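Local coordinates for protein putative pyrroline carboxylate reductase (Streptococcus pyogenes, PDB 2AHR) that probably catalyses the NAD(P)H-dependent reduction of 1-pyrroline-5-carboxylate to L-proline, the last step of proline biosynthesis, at residues E[221-224]-E[229-232]. Sequence-based numbering, arbitrary orientation.
Sequences AICS and TIAG. With NAP (NADP nicotinamide-adenine-dinucleotide phosphate), chain S.
Cys223 holds SG beside its backbone N and anti to its carbonyl carbon (chi1 -69°), which turns the sulfur onto Thr229. Thr229 has CG2 anti to its own backbone N (OG1 chi1 -62°), and this methyl lies 3.7 Å from Cys223 SG. The contact spans the short connection between two consecutive helices of the helical dimerisation domain. Helix 215-222 ends here, and helix 228-239 begins just before Thr229. The chain leaves the first helix through an inverse gamma turn at Cys223, closed by a weak bond from Ser224 N to Ile222 O (3.1 Å).

The apolar part is small. Ile222 CG2 meets Thr229 CG2 at 3.8 Å. Cys223 CB faces Ile230 CB at 4.1 Å, and Ile230 CG2 packs against the carbonyl oxygen of Ser224. A water joins the two backbones: it donates to Ser224 O (2.7 Å) and accepts from Ile230 N (2.9 Å). It thus ties the chain leaving one helix to the first turn of the next.

Thr229 OG1 is hydrogen-bonded to Ser167 OG of a neighbouring subunit. Thr229 O takes a bond from Tyr171 OH of that same subunit, so the turn is part of the subunit interface. That neighbour also grips the NADP, through Ser34, His54 and the amides of Met14 and Ala91. The turn adds its own contacts at the nicotinamide end of the cofactor. Ile222 CG2 lies 3.6 Å from the carboxamide O7N of NADP, and the hydroxyl of Ser224 reaches the nicotinamide-side phosphate, with OG donating to O1N of NADP at 3.0 Å.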
loop_
_atom_site.group_PDB
_atom_site.type_symbol
_atom_site.label_atom_id
_atom_site.label_comp_id
_atom_site.label_asym_id
_atom_site.label_seq_id
_atom_site.Cartn_x
_atom_site.Cartn_y
_atom_site.Cartn_z
ATOM N N ALA E 221 -20.884 1.320 -24.597
ATOM C CA ALA E 221 -21.842 0.421 -25.261
ATOM C C ALA E 221 -21.916 -0.939 -24.567
ATOM O O ALA E 221 -23.001 -1.484 -24.400
ATOM C CB ALA E 221 -21.508 0.245 -26.766
ATOM N N ILE E 222 -20.761 -1.472 -24.162
ATOM C CA ILE E 222 -20.667 -2.809 -23.567
ATOM C C ILE E 222 -21.142 -2.878 -22.078
ATOM O O ILE E 222 -21.631 -3.917 -21.620
ATOM C CB ILE E 222 -19.222 -3.379 -23.760
ATOM C CG1 ILE E 222 -18.934 -3.611 -25.259
ATOM C CG2 ILE E 222 -19.005 -4.674 -22.975
ATOM C CD1 ILE E 222 -17.446 -3.615 -25.628
ATOM N N CYS E 223 -21.018 -1.781 -21.329
ATOM C CA CYS E 223 -21.394 -1.772 -19.913
ATOM C C CYS E 223 -22.890 -1.547 -19.632
ATOM O O CYS E 223 -23.298 -0.420 -19.362
ATOM C CB CYS E 223 -20.582 -0.710 -19.167
ATOM S SG CYS E 223 -18.841 -1.078 -19.002
ATOM N N SER E 224 -23.699 -2.609 -19.669
ATOM C CA SER E 224 -25.102 -2.529 -19.241
ATOM C C SER E 224 -25.165 -1.993 -17.817
ATOM O O SER E 224 -24.378 -2.408 -16.969
ATOM C CB SER E 224 -25.765 -3.910 -19.238
ATOM O OG SER E 224 -25.255 -4.743 -20.270
ATOM N N THR E 229 -20.246 -6.294 -16.712
ATOM C CA THR E 229 -19.043 -5.658 -17.293
ATOM C C THR E 229 -18.581 -4.428 -16.505
ATOM O O THR E 229 -17.388 -4.290 -16.229
ATOM C CB THR E 229 -19.236 -5.343 -18.780
ATOM O OG1 THR E 229 -19.458 -6.582 -19.477
ATOM C CG2 THR E 229 -18.000 -4.678 -19.347
ATOM N N ILE E 230 -19.520 -3.550 -16.138
ATOM C CA ILE E 230 -19.194 -2.421 -15.266
ATOM C C ILE E 230 -18.595 -2.863 -13.909
ATOM O O ILE E 230 -17.717 -2.199 -13.371
ATOM C CB ILE E 230 -20.395 -1.445 -15.088
ATOM C CG1 ILE E 230 -19.955 -0.138 -14.394
ATOM C CG2 ILE E 230 -21.592 -2.145 -14.399
ATOM C CD1 ILE E 230 -18.919 0.739 -15.212
ATOM N N ALA E 231 -19.053 -3.985 -13.361
ATOM C CA ALA E 231 -18.444 -4.519 -12.128
ATOM C C ALA E 231 -16.946 -4.803 -12.353
ATOM O O ALA E 231 -16.096 -4.325 -11.589
ATOM C CB ALA E 231 -19.164 -5.774 -11.666
ATOM N N GLY E 232 -16.627 -5.566 -13.403
ATOM C CA GLY E 232 -15.228 -5.860 -13.744
ATOM C C GLY E 232 -14.401 -4.627 -14.098
ATOM O O GLY E 232 -13.227 -4.530 -13.728
HETATM P PA NAP S . -29.396 -2.109 -22.829
HETATM O O1A NAP S . -29.684 -1.266 -21.637
HETATM O O2A NAP S . -28.536 -1.367 -23.795
HETATM O O5B NAP S . -30.740 -2.643 -23.554
HETATM C C5B NAP S . -31.889 -3.033 -22.836
HETATM C C4B NAP S . -33.107 -2.606 -23.650
HETATM O O4B NAP S . -34.301 -3.199 -23.165
HETATM C C3B NAP S . -33.293 -1.090 -23.618
HETATM O O3B NAP S . -33.227 -0.612 -24.945
HETATM C C2B NAP S . -34.663 -0.859 -22.999
HETATM O O2B NAP S . -35.463 0.102 -23.670
HETATM C C1B NAP S . -35.327 -2.217 -23.191
HETATM N N9A NAP S . -36.424 -2.426 -22.214
HETATM C C8A NAP S . -36.546 -1.888 -20.952
HETATM N N7A NAP S . -37.710 -2.324 -20.411
HETATM C C5A NAP S . -38.338 -3.126 -21.308
HETATM C C6A NAP S . -39.554 -3.810 -21.270
HETATM N N6A NAP S . -40.528 -3.316 -20.507
HETATM N N1A NAP S . -39.928 -4.562 -22.366
HETATM C C2A NAP S . -39.127 -4.617 -23.493
HETATM N N3A NAP S . -37.933 -3.925 -23.524
HETATM C C4A NAP S . -37.542 -3.192 -22.449
HETATM O O3 NAP S . -28.730 -3.508 -22.349
HETATM P PN NAP S . -27.760 -4.418 -23.278
HETATM O O1N NAP S . -26.360 -3.984 -23.001
HETATM O O2N NAP S . -28.236 -4.465 -24.687
HETATM O O5D NAP S . -27.972 -5.872 -22.606
HETATM C C5D NAP S . -29.103 -6.663 -22.895
HETATM C C4D NAP S . -28.822 -8.123 -22.545
HETATM O O4D NAP S . -27.688 -8.614 -23.234
HETATM C C3D NAP S . -28.547 -8.297 -21.055
HETATM O O3D NAP S . -29.352 -9.357 -20.599
HETATM C C2D NAP S . -27.070 -8.647 -20.931
HETATM O O2D NAP S . -26.866 -9.564 -19.862
HETATM C C1D NAP S . -26.752 -9.206 -22.335
HETATM N N1N NAP S . -25.384 -8.958 -22.861
HETATM C C2N NAP S . -24.928 -7.678 -23.106
HETATM C C3N NAP S . -23.648 -7.474 -23.632
HETATM C C7N NAP S . -23.175 -6.104 -24.023
HETATM O O7N NAP S . -21.897 -6.017 -24.611
HETATM N N7N NAP S . -23.948 -5.028 -23.823
HETATM C C4N NAP S . -22.832 -8.576 -23.914
HETATM C C5N NAP S . -23.297 -9.863 -23.678
HETATM C C6N NAP S . -24.579 -10.035 -23.152
HETATM P P2B NAP S . -35.252 1.703 -23.562
HETATM O O1X NAP S . -36.443 2.371 -24.229
HETATM O O2X NAP S . -35.210 2.109 -22.106
HETATM O O3X NAP S . -33.966 2.119 -24.257
HETATM O O HOH W 1 -22.151 -3.892 -17.192
#